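Local coordinates for alpha-1,4-endofucoidanase (Mariniflexile fucanivorans, PDB 6DLH), which hydrolyses fucoidan from within the chain as a family 107 glycoside hydrolase, probably by a retaining mechanism, and carries calcium-binding immunoglobulin-like domains behind its catalytic part, at residues Pro699-Phe711 with Thr720-Ile732. Numbering follows the deposited sequence.
Sequences PINSDAGENSFTF and TTAEILINVIATI
CG of Phe711 stands beside the backbone N (chi1 -73°), which tilts the ring back towards Phe709; there CD1 of Phe711 meets CD1 of Ile724 at 3.5 Å, the two side chains crossing at about a right angle. At Phe709 the ring edge, in its plane, faces the carbonyl O of Ile724, while CE1 reaches towards CD1 of Ile726. How such a row is spaced is set by the backbones: strands 705-711 and 720-729 run antiparallel, and paired bonds join Gly705 to Val728, Asn707 to Ile726, Phe709 to Ile724 and Phe711 to Ala722. Val728 enters between Pro699 and the amide of Asn707: CG1 of Val728 lies 3.7 Å from CB of Pro699, and CG2 of Val728 3.7 Å from ND2 of Asn707. That amide is fixed by a nearly straight bond from ND2 to Asp703 O (2.8 Å), in the carbonyl plane, and by Trp682, which donates to OD1; its buried polar ends are thus both satisfied.

The two strands form a beta hairpin at the centre of a four-stranded mixed sheet in what is probably an immunoglobulin-like domain, the last one in this chain, strand 642-649 flanking one side and 674-678 the other. Leu645 packs on Ile724 and Ile674 on Phe711, on the buried face. A calcium ion lies about 9 Å from the side chain of Thr720, towards the hairpin turn.

The other face is more polar. Glu706, bent at chi2, turns its carboxylate across to the partner strand, obliquely to Leu725 and Asn727, OE1 lying 3.5 Å from CG of Leu725 and OE2 meeting CB of Asn727, the carboxylate and the Asn727 amide planes being 39° apart. Farther along, Ser708 OG makes a weak hydrogen bond of 3.2 Å to OE2 of Glu723.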
# COMPACT_ATOMS: atom_id res chain seq x y z
N PRO A 699 19.70 -43.12 7.80
CA PRO A 699 20.42 -44.14 7.04
C PRO A 699 21.88 -44.16 7.49
O PRO A 699 22.40 -43.14 7.93
CB PRO A 699 20.30 -43.62 5.60
CG PRO A 699 20.29 -42.11 5.75
CD PRO A 699 19.56 -41.86 7.06
N ILE A 700 22.50 -45.34 7.40
CA ILE A 700 23.94 -45.49 7.58
C ILE A 700 24.55 -45.83 6.22
O ILE A 700 23.81 -46.07 5.26
CB ILE A 700 24.26 -46.53 8.68
CG1 ILE A 700 23.67 -47.91 8.37
CG2 ILE A 700 23.83 -46.01 10.04
CD1 ILE A 700 24.16 -49.02 9.29
N ASN A 701 25.88 -45.84 6.14
CA ASN A 701 26.62 -46.03 4.90
C ASN A 701 26.29 -47.37 4.25
O ASN A 701 26.30 -47.49 3.03
CB ASN A 701 28.13 -45.87 5.09
CG ASN A 701 28.53 -44.43 5.33
OD1 ASN A 701 27.72 -43.62 5.77
ND2 ASN A 701 29.78 -44.10 5.05
N SER A 702 26.00 -48.39 5.07
CA SER A 702 25.64 -49.69 4.54
C SER A 702 24.37 -49.61 3.68
O SER A 702 24.03 -50.57 2.99
CB SER A 702 25.49 -50.72 5.63
OG SER A 702 24.26 -50.55 6.32
N ASP A 703 23.70 -48.45 3.70
CA ASP A 703 22.46 -48.23 2.96
C ASP A 703 22.72 -47.41 1.69
O ASP A 703 21.78 -46.96 1.04
CB ASP A 703 21.40 -47.56 3.85
CG ASP A 703 20.96 -48.36 5.07
OD1 ASP A 703 20.81 -49.60 4.95
OD2 ASP A 703 20.77 -47.73 6.13
N ALA A 704 24.00 -47.26 1.32
CA ALA A 704 24.43 -46.40 0.21
C ALA A 704 23.81 -46.85 -1.11
O ALA A 704 23.81 -48.04 -1.44
CB ALA A 704 25.93 -46.35 0.14
N GLY A 705 23.28 -45.88 -1.88
CA GLY A 705 22.69 -46.13 -3.18
C GLY A 705 21.16 -46.07 -3.14
O GLY A 705 20.59 -45.63 -2.14
N GLU A 706 20.52 -46.55 -4.22
CA GLU A 706 19.10 -46.36 -4.47
C GLU A 706 18.28 -47.29 -3.58
O GLU A 706 18.28 -48.50 -3.77
CB GLU A 706 18.80 -46.55 -5.96
CG GLU A 706 19.56 -45.59 -6.88
CD GLU A 706 19.15 -44.13 -6.81
OE1 GLU A 706 18.11 -43.83 -6.20
OE2 GLU A 706 19.88 -43.28 -7.37
N ASN A 707 17.55 -46.71 -2.63
CA ASN A 707 16.73 -47.44 -1.68
C ASN A 707 15.27 -47.37 -2.13
O ASN A 707 14.68 -46.30 -2.15
CB ASN A 707 16.84 -46.85 -0.26
CG ASN A 707 18.15 -47.17 0.43
OD1 ASN A 707 18.14 -47.66 1.56
ND2 ASN A 707 19.27 -46.90 -0.23
N SER A 708 14.71 -48.54 -2.49
CA SER A 708 13.38 -48.60 -3.06
C SER A 708 12.35 -48.97 -1.99
O SER A 708 12.56 -49.91 -1.22
CB SER A 708 13.35 -49.52 -4.24
OG SER A 708 12.05 -49.61 -4.79
N PHE A 709 11.24 -48.23 -1.96
CA PHE A 709 10.18 -48.44 -0.99
C PHE A 709 8.83 -48.47 -1.71
O PHE A 709 8.71 -47.95 -2.82
CB PHE A 709 10.15 -47.32 0.05
CG PHE A 709 11.44 -47.13 0.82
CD1 PHE A 709 12.47 -46.36 0.29
CD2 PHE A 709 11.61 -47.70 2.07
CE1 PHE A 709 13.65 -46.18 0.99
CE2 PHE A 709 12.80 -47.52 2.77
CZ PHE A 709 13.81 -46.76 2.23
N THR A 710 7.82 -49.06 -1.07
CA THR A 710 6.48 -49.02 -1.62
C THR A 710 5.52 -48.56 -0.52
O THR A 710 5.66 -48.94 0.64
CB THR A 710 6.09 -50.34 -2.31
OG1 THR A 710 5.87 -51.34 -1.32
CG2 THR A 710 7.12 -50.82 -3.31
N PHE A 711 4.54 -47.73 -0.91
CA PHE A 711 3.60 -47.16 0.04
C PHE A 711 2.19 -47.29 -0.52
O PHE A 711 1.96 -47.17 -1.72
CB PHE A 711 3.97 -45.71 0.39
CG PHE A 711 5.18 -45.57 1.29
CD1 PHE A 711 6.46 -45.46 0.76
CD2 PHE A 711 5.04 -45.55 2.67
CE1 PHE A 711 7.56 -45.33 1.58
CE2 PHE A 711 6.15 -45.43 3.50
CZ PHE A 711 7.41 -45.32 2.95
N THR A 720 -4.32 -47.43 -3.90
CA THR A 720 -3.26 -47.50 -4.90
C THR A 720 -1.89 -47.41 -4.22
O THR A 720 -1.75 -46.74 -3.19
CB THR A 720 -3.46 -46.49 -6.04
OG1 THR A 720 -2.31 -46.59 -6.89
CG2 THR A 720 -3.59 -45.07 -5.56
N THR A 721 -0.90 -48.09 -4.81
CA THR A 721 0.45 -48.10 -4.28
C THR A 721 1.38 -47.34 -5.22
O THR A 721 1.13 -47.27 -6.42
CB THR A 721 1.00 -49.52 -4.03
OG1 THR A 721 1.37 -50.13 -5.28
CG2 THR A 721 0.06 -50.41 -3.24
N ALA A 722 2.44 -46.78 -4.64
CA ALA A 722 3.48 -46.09 -5.38
C ALA A 722 4.84 -46.53 -4.87
O ALA A 722 4.95 -47.07 -3.76
CB ALA A 722 3.29 -44.60 -5.24
N GLU A 723 5.88 -46.30 -5.69
CA GLU A 723 7.26 -46.50 -5.29
C GLU A 723 7.89 -45.16 -4.89
O GLU A 723 7.70 -44.15 -5.57
CB GLU A 723 8.04 -47.14 -6.44
CG GLU A 723 9.52 -47.27 -6.17
CD GLU A 723 10.36 -47.77 -7.33
OE1 GLU A 723 9.78 -48.30 -8.29
OE2 GLU A 723 11.60 -47.64 -7.26
N ILE A 724 8.63 -45.17 -3.77
CA ILE A 724 9.47 -44.06 -3.34
C ILE A 724 10.93 -44.49 -3.42
O ILE A 724 11.30 -45.53 -2.87
CB ILE A 724 9.07 -43.59 -1.92
CG1 ILE A 724 7.80 -42.73 -1.90
CG2 ILE A 724 10.23 -42.86 -1.24
CD1 ILE A 724 6.52 -43.48 -2.15
N LEU A 725 11.76 -43.68 -4.09
CA LEU A 725 13.15 -44.00 -4.40
C LEU A 725 14.05 -42.90 -3.83
O LEU A 725 13.97 -41.75 -4.25
CB LEU A 725 13.27 -44.10 -5.92
CG LEU A 725 14.68 -44.29 -6.50
CD1 LEU A 725 15.14 -45.73 -6.33
CD2 LEU A 725 14.71 -43.91 -7.97
N ILE A 726 14.89 -43.27 -2.85
CA ILE A 726 15.84 -42.37 -2.22
C ILE A 726 17.25 -42.91 -2.43
O ILE A 726 17.55 -44.04 -2.03
CB ILE A 726 15.55 -42.21 -0.71
CG1 ILE A 726 14.18 -41.60 -0.43
CG2 ILE A 726 16.66 -41.41 -0.04
CD1 ILE A 726 13.68 -41.84 0.98
N ASN A 727 18.11 -42.09 -3.03
CA ASN A 727 19.53 -42.35 -3.09
C ASN A 727 20.19 -41.92 -1.78
O ASN A 727 20.07 -40.76 -1.38
CB ASN A 727 20.19 -41.63 -4.27
CG ASN A 727 21.63 -42.05 -4.47
OD1 ASN A 727 22.11 -42.92 -3.76
ND2 ASN A 727 22.31 -41.44 -5.42
N VAL A 728 20.88 -42.86 -1.12
CA VAL A 728 21.61 -42.57 0.10
C VAL A 728 23.09 -42.42 -0.25
O VAL A 728 23.71 -43.38 -0.71
CB VAL A 728 21.37 -43.66 1.18
CG1 VAL A 728 22.24 -43.46 2.41
CG2 VAL A 728 19.91 -43.76 1.58
N ILE A 729 23.64 -41.22 -0.05
CA ILE A 729 25.06 -40.94 -0.27
C ILE A 729 25.82 -41.23 1.02
O ILE A 729 25.44 -40.74 2.09
CB ILE A 729 25.28 -39.48 -0.73
CG1 ILE A 729 24.39 -39.08 -1.92
CG2 ILE A 729 26.75 -39.21 -1.01
CD1 ILE A 729 24.76 -39.73 -3.23
N ALA A 730 26.91 -42.00 0.90
CA ALA A 730 27.74 -42.39 2.02
C ALA A 730 28.69 -41.26 2.39
O ALA A 730 29.26 -40.61 1.51
CB ALA A 730 28.50 -43.66 1.68
N THR A 731 28.87 -41.05 3.70
CA THR A 731 29.67 -39.95 4.22
C THR A 731 31.14 -40.37 4.25
O THR A 731 31.57 -41.07 5.17
CB THR A 731 29.17 -39.50 5.60
OG1 THR A 731 27.75 -39.36 5.59
CG2 THR A 731 29.82 -38.21 6.06
N ILE A 732 31.89 -39.93 3.23
CA ILE A 732 33.29 -40.29 3.04
C ILE A 732 34.16 -39.08 3.39
O ILE A 732 34.58 -38.92 4.53
CB ILE A 732 33.53 -40.77 1.59